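Local atomic coordinates of ATP-dependent DNA helicase uvsW (PDB entry 1RIF), a protein that unwinds duplex DNA in the 3'-5' direction at the cost of ATP, driving branch migration during recombination-dependent repair and the reorganisation of stalled replication forks of phage T4. Residues 142-153 / 173-183; 183-191 / 202-210. The protein carries 1 engineered substitution. All coordinates share one frame; numbering follows the deposited sequence.

Contact 1. Residues 142-153 / 173-183; sequences SLIQALLARYYL and MADDFVDYRLF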
loop_
_atom_site.group_PDB
_atom_site.type_symbol
_atom_site.label_atom_id
_atom_site.label_comp_id
_atom_site.label_asym_id
_atom_site.label_seq_id
_atom_site.Cartn_x
_atom_site.Cartn_y
_atom_site.Cartn_z
ATOM N N SER A 142 -13.404 -7.146 -3.713
ATOM C CA SER A 142 -12.608 -8.206 -4.331
ATOM C C SER A 142 -12.450 -7.966 -5.821
ATOM O O SER A 142 -11.409 -8.287 -6.389
ATOM C CB SER A 142 -13.236 -9.581 -4.095
ATOM O OG SER A 142 -14.515 -9.687 -4.697
ATOM N N LEU A 143 -13.481 -7.397 -6.449
ATOM C CA LEU A 143 -13.437 -7.108 -7.882
ATOM C C LEU A 143 -12.513 -5.923 -8.135
ATOM O O LEU A 143 -11.818 -5.880 -9.152
ATOM C CB LEU A 143 -14.837 -6.799 -8.427
ATOM C CG LEU A 143 -14.941 -6.538 -9.944
ATOM C CD1 LEU A 143 -14.372 -7.722 -10.732
ATOM C CD2 LEU A 143 -16.391 -6.307 -10.323
ATOM N N ILE A 144 -12.510 -4.960 -7.212
ATOM C CA ILE A 144 -11.641 -3.791 -7.341
ATOM C C ILE A 144 -10.204 -4.278 -7.265
ATOM O O ILE A 144 -9.361 -3.881 -8.059
ATOM C CB ILE A 144 -11.894 -2.765 -6.211
ATOM C CG1 ILE A 144 -13.274 -2.122 -6.400
ATOM C CG2 ILE A 144 -10.784 -1.718 -6.208
ATOM C CD1 ILE A 144 -13.606 -1.016 -5.403
ATOM N N GLN A 145 -9.938 -5.152 -6.301
ATOM C CA GLN A 145 -8.609 -5.718 -6.123
ATOM C C GLN A 145 -8.208 -6.596 -7.318
ATOM O O GLN A 145 -7.060 -6.563 -7.766
ATOM C CB GLN A 145 -8.569 -6.513 -4.813
ATOM C CG GLN A 145 -8.504 -5.614 -3.585
ATOM C CD GLN A 145 -8.686 -6.370 -2.283
ATOM O OE1 GLN A 145 -9.797 -6.763 -1.939
ATOM N NE2 GLN A 145 -7.595 -6.584 -1.557
ATOM N N ALA A 146 -9.156 -7.372 -7.837
ATOM C CA ALA A 146 -8.899 -8.238 -8.997
ATOM C C ALA A 146 -8.556 -7.403 -10.229
ATOM O O ALA A 146 -7.647 -7.743 -10.980
ATOM C CB ALA A 146 -10.120 -9.109 -9.293
ATOM N N LEU A 147 -9.283 -6.310 -10.438
ATOM C CA LEU A 147 -9.028 -5.451 -11.592
ATOM C C LEU A 147 -7.662 -4.774 -11.493
ATOM O O LEU A 147 -6.937 -4.667 -12.481
ATOM C CB LEU A 147 -10.144 -4.410 -11.731
ATOM C CG LEU A 147 -11.456 -5.047 -12.190
ATOM C CD1 LEU A 147 -12.573 -4.020 -12.251
ATOM C CD2 LEU A 147 -11.226 -5.662 -13.559
ATOM N N LEU A 148 -7.320 -4.322 -10.292
ATOM C CA LEU A 148 -6.035 -3.687 -10.042
ATOM C C LEU A 148 -4.891 -4.676 -10.315
ATOM O O LEU A 148 -3.904 -4.315 -10.954
ATOM C CB LEU A 148 -5.980 -3.195 -8.590
ATOM C CG LEU A 148 -6.758 -1.915 -8.302
ATOM C CD1 LEU A 148 -6.921 -1.775 -6.802
ATOM C CD2 LEU A 148 -6.033 -0.715 -8.891
ATOM N N ALA A 149 -5.026 -5.916 -9.841
ATOM C CA ALA A 149 -3.998 -6.938 -10.065
ATOM C C ALA A 149 -3.910 -7.341 -11.553
ATOM O O ALA A 149 -2.814 -7.522 -12.085
ATOM C CB ALA A 149 -4.272 -8.162 -9.189
ATOM N N ARG A 150 -5.064 -7.477 -12.212
ATOM C CA ARG A 150 -5.137 -7.808 -13.645
ATOM C C ARG A 150 -4.361 -6.760 -14.450
ATOM O O ARG A 150 -3.544 -7.088 -15.309
ATOM C CB ARG A 150 -6.588 -7.752 -14.128
ATOM C CG ARG A 150 -7.006 -8.788 -15.159
ATOM C CD ARG A 150 -6.006 -9.057 -16.264
ATOM N NE ARG A 150 -5.889 -10.505 -16.414
ATOM C CZ ARG A 150 -5.692 -11.153 -17.558
ATOM N NH1 ARG A 150 -5.577 -10.497 -18.701
ATOM N NH2 ARG A 150 -5.631 -12.477 -17.549
ATOM N N TYR A 151 -4.660 -5.491 -14.186
ATOM C CA TYR A 151 -4.000 -4.398 -14.876
ATOM C C TYR A 151 -2.496 -4.508 -14.731
ATOM O O TYR A 151 -1.774 -4.442 -15.713
ATOM C CB TYR A 151 -4.446 -3.051 -14.312
ATOM C CG TYR A 151 -3.735 -1.893 -14.965
ATOM C CD1 TYR A 151 -4.241 -1.303 -16.123
ATOM C CD2 TYR A 151 -2.507 -1.438 -14.475
ATOM C CE1 TYR A 151 -3.543 -0.293 -16.781
ATOM C CE2 TYR A 151 -1.801 -0.430 -15.127
ATOM C CZ TYR A 151 -2.325 0.137 -16.279
ATOM O OH TYR A 151 -1.632 1.131 -16.932
ATOM N N TYR A 152 -2.028 -4.656 -13.498
ATOM C CA TYR A 152 -0.597 -4.768 -13.239
ATOM C C TYR A 152 0.001 -5.977 -13.958
ATOM O O TYR A 152 1.053 -5.887 -14.599
ATOM C CB TYR A 152 -0.330 -4.904 -11.739
ATOM C CG TYR A 152 1.140 -4.954 -11.432
ATOM C CD1 TYR A 152 1.884 -3.780 -11.284
ATOM C CD2 TYR A 152 1.814 -6.171 -11.401
ATOM C CE1 TYR A 152 3.265 -3.821 -11.129
ATOM C CE2 TYR A 152 3.187 -6.224 -11.246
ATOM C CZ TYR A 152 3.912 -5.050 -11.116
ATOM O OH TYR A 152 5.289 -5.118 -11.022
ATOM N N LEU A 153 -0.677 -7.111 -13.833
ATOM C CA LEU A 153 -0.245 -8.362 -14.447
ATOM C C LEU A 153 0.034 -8.161 -15.939
ATOM O O LEU A 153 1.069 -8.587 -16.459
ATOM C CB LEU A 153 -1.335 -9.423 -14.220
ATOM C CG LEU A 153 -1.152 -10.948 -14.323
ATOM C CD1 LEU A 153 -1.513 -11.412 -15.696
ATOM C CD2 LEU A 153 0.256 -11.360 -13.935
ATOM N N MET A 173 -10.268 -14.982 -1.278
ATOM C CA MET A 173 -9.761 -14.030 -2.262
ATOM C C MET A 173 -9.305 -14.742 -3.526
ATOM O O MET A 173 -9.584 -14.294 -4.636
ATOM C CB MET A 173 -8.588 -13.230 -1.674
ATOM C CG MET A 173 -8.057 -12.103 -2.575
ATOM S SD MET A 173 -9.167 -10.672 -2.714
ATOM C CE MET A 173 -8.614 -9.707 -1.316
ATOM N N ALA A 174 -8.588 -15.846 -3.340
ATOM C CA ALA A 174 -8.072 -16.638 -4.450
ATOM C C ALA A 174 -9.237 -17.209 -5.240
ATOM O O ALA A 174 -9.230 -17.204 -6.469
ATOM C CB ALA A 174 -7.184 -17.762 -3.920
ATOM N N ASP A 175 -10.246 -17.699 -4.531
ATOM C CA ASP A 175 -11.408 -18.258 -5.188
ATOM C C ASP A 175 -12.182 -17.181 -5.952
ATOM O O ASP A 175 -12.646 -17.432 -7.066
ATOM C CB ASP A 175 -12.315 -18.937 -4.161
ATOM C CG ASP A 175 -11.716 -20.218 -3.617
ATOM O OD1 ASP A 175 -10.643 -20.623 -4.112
ATOM O OD2 ASP A 175 -12.319 -20.821 -2.700
ATOM N N ASP A 176 -12.314 -15.985 -5.369
ATOM C CA ASP A 176 -13.031 -14.904 -6.039
ATOM C C ASP A 176 -12.365 -14.561 -7.359
ATOM O O ASP A 176 -13.032 -14.480 -8.388
ATOM C CB ASP A 176 -13.076 -13.650 -5.170
ATOM C CG ASP A 176 -13.932 -13.821 -3.931
ATOM O OD1 ASP A 176 -14.802 -14.719 -3.917
ATOM O OD2 ASP A 176 -13.741 -13.039 -2.971
ATOM N N PHE A 177 -11.049 -14.348 -7.318
ATOM C CA PHE A 177 -10.259 -14.004 -8.506
ATOM C C PHE A 177 -10.476 -15.003 -9.634
ATOM O O PHE A 177 -10.559 -14.623 -10.804
ATOM C CB PHE A 177 -8.760 -13.953 -8.153
ATOM C CG PHE A 177 -8.304 -12.635 -7.553
ATOM C CD1 PHE A 177 -9.140 -11.896 -6.713
ATOM C CD2 PHE A 177 -7.029 -12.138 -7.827
ATOM C CE1 PHE A 177 -8.710 -10.685 -6.163
ATOM C CE2 PHE A 177 -6.598 -10.927 -7.278
ATOM C CZ PHE A 177 -7.438 -10.204 -6.449
ATOM N N VAL A 178 -10.559 -16.282 -9.285
ATOM C CA VAL A 178 -10.770 -17.324 -10.284
ATOM C C VAL A 178 -12.237 -17.341 -10.739
ATOM O O VAL A 178 -12.527 -17.641 -11.899
ATOM C CB VAL A 178 -10.353 -18.725 -9.730
ATOM C CG1 VAL A 178 -10.587 -19.808 -10.779
ATOM C CG2 VAL A 178 -8.878 -18.713 -9.332
ATOM N N ASP A 179 -13.166 -17.009 -9.843
ATOM C CA ASP A 179 -14.578 -16.989 -10.225
ATOM C C ASP A 179 -14.823 -15.900 -11.269
ATOM O O ASP A 179 -15.606 -16.092 -12.208
ATOM C CB ASP A 179 -15.478 -16.758 -9.010
ATOM C CG ASP A 179 -16.959 -16.893 -9.344
ATOM O OD1 ASP A 179 -17.351 -17.938 -9.901
ATOM O OD2 ASP A 179 -17.736 -15.960 -9.045
ATOM N N TYR A 180 -14.147 -14.764 -11.103
ATOM C CA TYR A 180 -14.276 -13.644 -12.041
ATOM C C TYR A 180 -13.732 -14.050 -13.410
ATOM O O TYR A 180 -14.166 -13.542 -14.458
ATOM C CB TYR A 180 -13.476 -12.440 -11.538
ATOM C CG TYR A 180 -14.039 -11.794 -10.303
ATOM C CD1 TYR A 180 -13.204 -11.426 -9.251
ATOM C CD2 TYR A 180 -15.408 -11.534 -10.189
ATOM C CE1 TYR A 180 -13.712 -10.818 -8.117
ATOM C CE2 TYR A 180 -15.925 -10.922 -9.056
ATOM C CZ TYR A 180 -15.068 -10.570 -8.027
ATOM O OH TYR A 180 -15.564 -9.965 -6.900
ATOM N N ARG A 181 -12.763 -14.962 -13.360
ATOM C CA ARG A 181 -12.071 -15.502 -14.520
ATOM C C ARG A 181 -10.984 -14.569 -15.020
ATOM O O ARG A 181 -10.593 -14.625 -16.186
ATOM C CB ARG A 181 -13.049 -15.831 -15.643
ATOM C CG ARG A 181 -14.082 -16.860 -15.238
ATOM C CD ARG A 181 -14.831 -17.394 -16.435
ATOM N NE ARG A 181 -16.075 -18.034 -16.029
ATOM C CZ ARG A 181 -16.869 -18.701 -16.856
ATOM N NH1 ARG A 181 -16.535 -18.816 -18.133
ATOM N NH2 ARG A 181 -17.994 -19.246 -16.407
ATOM N N LEU A 182 -10.500 -13.711 -14.126
ATOM C CA LEU A 182 -9.417 -12.792 -14.465
ATOM C C LEU A 182 -8.083 -13.491 -14.162
ATOM O O LEU A 182 -7.030 -13.089 -14.659
ATOM C CB LEU A 182 -9.542 -11.496 -13.652
ATOM C CG LEU A 182 -10.778 -10.641 -13.954
ATOM C CD1 LEU A 182 -10.898 -9.517 -12.940
ATOM C CD2 LEU A 182 -10.685 -10.090 -15.368
ATOM N N PHE A 183 -8.153 -14.548 -13.356
ATOM C CA PHE A 183 -6.983 -15.333 -12.971
ATOM C C PHE A 183 -7.341 -16.810 -12.867
ATOM O O PHE A 183 -8.513 -17.165 -12.752
ATOM C CB PHE A 183 -6.441 -14.894 -11.593
ATOM C CG PHE A 183 -5.940 -13.481 -11.545
ATOM C CD1 PHE A 183 -6.826 -12.418 -11.393
ATOM C CD2 PHE A 183 -4.578 -13.210 -11.671
ATOM C CE1 PHE A 183 -6.362 -11.100 -11.369
ATOM C CE2 PHE A 183 -4.104 -11.896 -11.649
ATOM C CZ PHE A 183 -5.004 -10.840 -11.498
#

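Contact 2. Residues 183-191 / 202-210; sequences FSHAMIKKI and KNDAPVVVG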
loop_
_atom_site.group_PDB
_atom_site.type_symbol
_atom_site.label_atom_id
_atom_site.label_comp_id
_atom_site.label_asym_id
_atom_site.label_seq_id
_atom_site.Cartn_x
_atom_site.Cartn_y
_atom_site.Cartn_z
ATOM N N PHE A 183 -8.153 -14.548 -13.356
ATOM C CA PHE A 183 -6.983 -15.333 -12.971
ATOM C C PHE A 183 -7.341 -16.810 -12.867
ATOM O O PHE A 183 -8.513 -17.165 -12.752
ATOM C CB PHE A 183 -6.441 -14.894 -11.593
ATOM C CG PHE A 183 -5.940 -13.481 -11.545
ATOM C CD1 PHE A 183 -6.826 -12.418 -11.393
ATOM C CD2 PHE A 183 -4.578 -13.210 -11.671
ATOM C CE1 PHE A 183 -6.362 -11.100 -11.369
ATOM C CE2 PHE A 183 -4.104 -11.896 -11.649
ATOM C CZ PHE A 183 -5.004 -10.840 -11.498
ATOM N N SER A 184 -6.318 -17.661 -12.898
ATOM C CA SER A 184 -6.487 -19.105 -12.740
ATOM C C SER A 184 -5.755 -19.445 -11.433
ATOM O O SER A 184 -4.913 -18.663 -10.981
ATOM C CB SER A 184 -5.850 -19.858 -13.906
ATOM O OG SER A 184 -4.446 -19.704 -13.903
ATOM N N HIS A 185 -6.063 -20.588 -10.818
ATOM C CA HIS A 185 -5.401 -20.942 -9.558
ATOM C C HIS A 185 -3.895 -21.112 -9.635
ATOM O O HIS A 185 -3.179 -20.751 -8.693
ATOM C CB HIS A 185 -6.030 -22.192 -8.942
ATOM C CG HIS A 185 -7.200 -21.884 -8.062
ATOM N ND1 HIS A 185 -8.500 -22.182 -8.413
ATOM C CD2 HIS A 185 -7.270 -21.236 -6.874
ATOM C CE1 HIS A 185 -9.320 -21.730 -7.481
ATOM N NE2 HIS A 185 -8.598 -21.151 -6.537
ATOM N N ALA A 186 -3.405 -21.650 -10.750
ATOM C CA ALA A 186 -1.971 -21.843 -10.916
ATOM C C ALA A 186 -1.241 -20.498 -10.835
ATOM O O ALA A 186 -0.032 -20.448 -10.607
ATOM C CB ALA A 186 -1.686 -22.523 -12.251
ATOM N N MET A 187 -1.990 -19.414 -11.013
ATOM C CA MET A 187 -1.446 -18.055 -10.970
ATOM C C MET A 187 -1.491 -17.406 -9.569
ATOM O O MET A 187 -0.958 -16.314 -9.360
ATOM C CB MET A 187 -2.237 -17.161 -11.934
ATOM C CG MET A 187 -2.279 -17.627 -13.382
ATOM S SD MET A 187 -3.456 -16.633 -14.344
ATOM C CE MET A 187 -2.563 -15.081 -14.519
ATOM N N ILE A 188 -2.127 -18.073 -8.611
ATOM C CA ILE A 188 -2.258 -17.511 -7.273
ATOM C C ILE A 188 -1.738 -18.434 -6.173
ATOM O O ILE A 188 -2.283 -19.516 -5.935
ATOM C CB ILE A 188 -3.730 -17.166 -6.999
ATOM C CG1 ILE A 188 -4.246 -16.228 -8.098
ATOM C CG2 ILE A 188 -3.879 -16.542 -5.615
ATOM C CD1 ILE A 188 -5.750 -16.047 -8.105
ATOM N N LYS A 189 -0.669 -17.996 -5.512
ATOM C CA LYS A 189 -0.061 -18.761 -4.428
ATOM C C LYS A 189 -0.552 -18.254 -3.079
ATOM O O LYS A 189 -0.420 -17.072 -2.771
ATOM C CB LYS A 189 1.465 -18.632 -4.475
ATOM C CG LYS A 189 2.173 -19.353 -3.343
ATOM C CD LYS A 189 3.640 -18.980 -3.256
ATOM C CE LYS A 189 4.308 -19.742 -2.114
ATOM N NZ LYS A 189 5.615 -19.140 -1.689
ATOM N N LYS A 190 -1.131 -19.135 -2.276
ATOM C CA LYS A 190 -1.593 -18.722 -0.957
ATOM C C LYS A 190 -0.506 -19.122 0.036
ATOM O O LYS A 190 -0.063 -20.266 0.038
ATOM C CB LYS A 190 -2.918 -19.408 -0.610
ATOM C CG LYS A 190 -4.047 -19.093 -1.582
ATOM C CD LYS A 190 -5.383 -19.624 -1.098
ATOM C CE LYS A 190 -5.392 -21.140 -0.995
ATOM N NZ LYS A 190 -5.213 -21.804 -2.315
ATOM N N ILE A 191 -0.039 -18.183 0.848
ATOM C CA ILE A 191 0.992 -18.514 1.825
ATOM C C ILE A 191 0.412 -18.530 3.232
ATOM O O ILE A 191 -0.648 -17.958 3.481
ATOM C CB ILE A 191 2.173 -17.517 1.786
ATOM C CG1 ILE A 191 1.691 -16.102 2.114
ATOM C CG2 ILE A 191 2.824 -17.551 0.423
ATOM C CD1 ILE A 191 2.808 -15.085 2.227
ATOM N N LYS A 202 4.313 -23.247 -5.663
ATOM C CA LYS A 202 4.133 -22.525 -6.920
ATOM C C LYS A 202 4.696 -21.115 -6.741
ATOM O O LYS A 202 3.967 -20.136 -6.597
ATOM C CB LYS A 202 2.640 -22.468 -7.302
ATOM C CG LYS A 202 1.726 -21.936 -6.206
ATOM C CD LYS A 202 0.301 -21.621 -6.693
ATOM C CE LYS A 202 -0.614 -22.825 -6.646
ATOM N NZ LYS A 202 -2.033 -22.398 -6.458
ATOM N N ASN A 203 6.018 -21.032 -6.748
ATOM C CA ASN A 203 6.714 -19.770 -6.569
ATOM C C ASN A 203 6.844 -18.969 -7.858
ATOM O O ASN A 203 7.505 -17.937 -7.889
ATOM C CB ASN A 203 8.091 -20.048 -5.973
ATOM C CG ASN A 203 8.004 -20.696 -4.602
ATOM O OD1 ASN A 203 7.729 -20.027 -3.608
ATOM N ND2 ASN A 203 8.218 -22.007 -4.545
ATOM N N ASP A 204 6.216 -19.454 -8.923
ATOM C CA ASP A 204 6.247 -18.762 -10.206
ATOM C C ASP A 204 4.949 -17.981 -10.374
ATOM O O ASP A 204 4.784 -17.235 -11.337
ATOM C CB ASP A 204 6.402 -19.767 -11.353
ATOM C CG ASP A 204 5.276 -20.790 -11.399
ATOM O OD1 ASP A 204 4.925 -21.350 -10.333
ATOM O OD2 ASP A 204 4.752 -21.043 -12.506
ATOM N N ALA A 205 4.033 -18.156 -9.424
ATOM C CA ALA A 205 2.739 -17.477 -9.460
ATOM C C ALA A 205 2.902 -15.983 -9.240
ATOM O O ALA A 205 3.541 -15.559 -8.278
ATOM C CB ALA A 205 1.811 -18.060 -8.396
ATOM N N PRO A 206 2.338 -15.163 -10.147
ATOM C CA PRO A 206 2.412 -13.696 -10.054
ATOM C C PRO A 206 1.654 -13.099 -8.853
ATOM O O PRO A 206 2.024 -12.043 -8.345
ATOM C CB PRO A 206 1.834 -13.237 -11.395
ATOM C CG PRO A 206 0.857 -14.330 -11.726
ATOM C CD PRO A 206 1.660 -15.568 -11.392
ATOM N N VAL A 207 0.598 -13.772 -8.403
ATOM C CA VAL A 207 -0.172 -13.286 -7.263
ATOM C C VAL A 207 0.096 -14.102 -6.000
ATOM O O VAL A 207 0.006 -15.337 -6.013
ATOM C CB VAL A 207 -1.701 -13.320 -7.524
ATOM C CG1 VAL A 207 -2.434 -12.712 -6.334
ATOM C CG2 VAL A 207 -2.042 -12.563 -8.798
ATOM N N VAL A 208 0.423 -13.395 -4.918
ATOM C CA VAL A 208 0.685 -14.011 -3.618
ATOM C C VAL A 208 -0.308 -13.449 -2.591
ATOM O O VAL A 208 -0.425 -12.240 -2.430
ATOM C CB VAL A 208 2.131 -13.738 -3.140
ATOM C CG1 VAL A 208 2.369 -14.407 -1.801
ATOM C CG2 VAL A 208 3.133 -14.266 -4.176
ATOM N N VAL A 209 -1.024 -14.333 -1.905
ATOM C CA VAL A 209 -2.012 -13.899 -0.930
ATOM C C VAL A 209 -1.767 -14.448 0.470
ATOM O O VAL A 209 -1.577 -15.652 0.658
ATOM C CB VAL A 209 -3.428 -14.316 -1.374
ATOM C CG1 VAL A 209 -4.462 -13.803 -0.373
ATOM C CG2 VAL A 209 -3.713 -13.777 -2.785
ATOM N N GLY A 210 -1.786 -13.555 1.451
ATOM C CA GLY A 210 -1.570 -13.971 2.822
ATOM C C GLY A 210 -2.076 -12.979 3.853
ATOM O O GLY A 210 -2.689 -11.964 3.525
#

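Contact 1. Residues 142-153 / 173-183
F177 is the knob of this helix pairing: its ring sits in the hole formed by S142, Q145, A146 and A149. One face is covered off-centre by A146, whose CA lies 3.9 Å from the centroid of the F177 ring in a CH-pi contact. The helix axes approach to 9.8 Å and cross at -71°; F177 CZ comes nearest A146 CA, and A149 CB touches the rings of F177 and F183.

A second CH-pi contact is better centred. CD1 of L143 stands above the middle of the Y180 ring, 3.8 Å from its centroid, a place the leucine reaches with CG trailing away from the backbone N (chi1 -177°). M173 bends so that its terminal methyl rests against the Q145 amide, the two side chains crossing at about a right angle.

R181 leaves the helix with positive phi (80°), and the chain beyond it turns back along helix 141-155. L182 packs CD1 against both A146 CB and L147 CD2, while F183 places CZ 3.6 Å from A149 CB. The rim of the F183 ring meets the A146 carbonyl oxygen edge-on.

Polar links lie at both ends of the interface. S142 OG lies in the plane of the Y180 ring and hydrogen-bonds to Y180 OH, either hydroxyl being a possible donor; the modelled 2.5 Å is very short and its exact length doubtful. At the far end R150 grips L182 O from NH2 at 3.3 Å, with a weak second bond from NE, while its NH1 forms a salt bridge to E154.

S142 closes the predicted ATP-binding segment 135-142, so helix 141-155 follows the P-loop (Walker A) in the RecA-like ATP-binding domain carried by this N-terminal piece of the superfamily 2 helicase.

Contact 2. Residues 183-191 / 202-210
K189 and K202 slide past each other in opposite directions, with different first torsions. K189 has CG anti to the backbone N (chi1 178°) and stays extended to its end; K202 has CG between N and the carbonyl carbon (53°) and bends again at chi3 (87°). Their aliphatic parts lie alongside, K189 CB 3.7 Å from K202 CG. The stretched K189 carries NZ to N203 OD1 at 3.0 Å, whereas the folded K202 brings its ammonium back to the main chain, where NZ is 2.9 Å from I188 O and also bonds to H185 O. It stands above both carbonyl planes. H185 O takes the I188 N-H as well, from the opposite face, so this lysine ties the 3-10 turn 185-187 to the strand. K190 NZ is 5.3 Å from K202 NZ, probably at some cost in charge repulsion.

Between the strands the backbone pairing is regular and parallel: V207 N to M187 O, K189 N to V207 O (2.8 Å), V209 N to K189 O and I191 N to V209 O. On one face I188 lies side by side with V207 and V209, its CG2 4.0 Å from V209 CG2. V207 CG2 meets F183 CE2 at 3.6 Å, the side chains crossing at about a right angle. The other face bears K189 and V208, and I191 crosses V208 obliquely, CG2 meeting V208 CG1.

Strand 188-190 edges the parallel sheet, with 207-210 next to it and 159-163 beyond, hydrogen-bonded through its backbone to V208 and G210. Helix 167-180 covers the face bearing I188 and K190, while L153 of helix 141-155 packs on M187.

F183 belongs to both contacts: it ends the segment that meets helix 141-155 in contact 1 and opens the one that leads into the edge strand of contact 2. Their centres are 11 Å apart. F177 CB touches I188 CD1 at 3.7 Å, seating helix 167-180 on the sheet, and L153 CD2 meets P206 CB at 3.5 Å. A probable hydrogen bond runs from H185 NE2 to D175 OD1, 3.2 Å. Contact 1 includes S142 of the predicted ATP-binding segment; the side chain of the shared F183 lies about 10 Å from that of S142. Together they join the P-loop helix to the edge of the sheet in the ATP-binding domain.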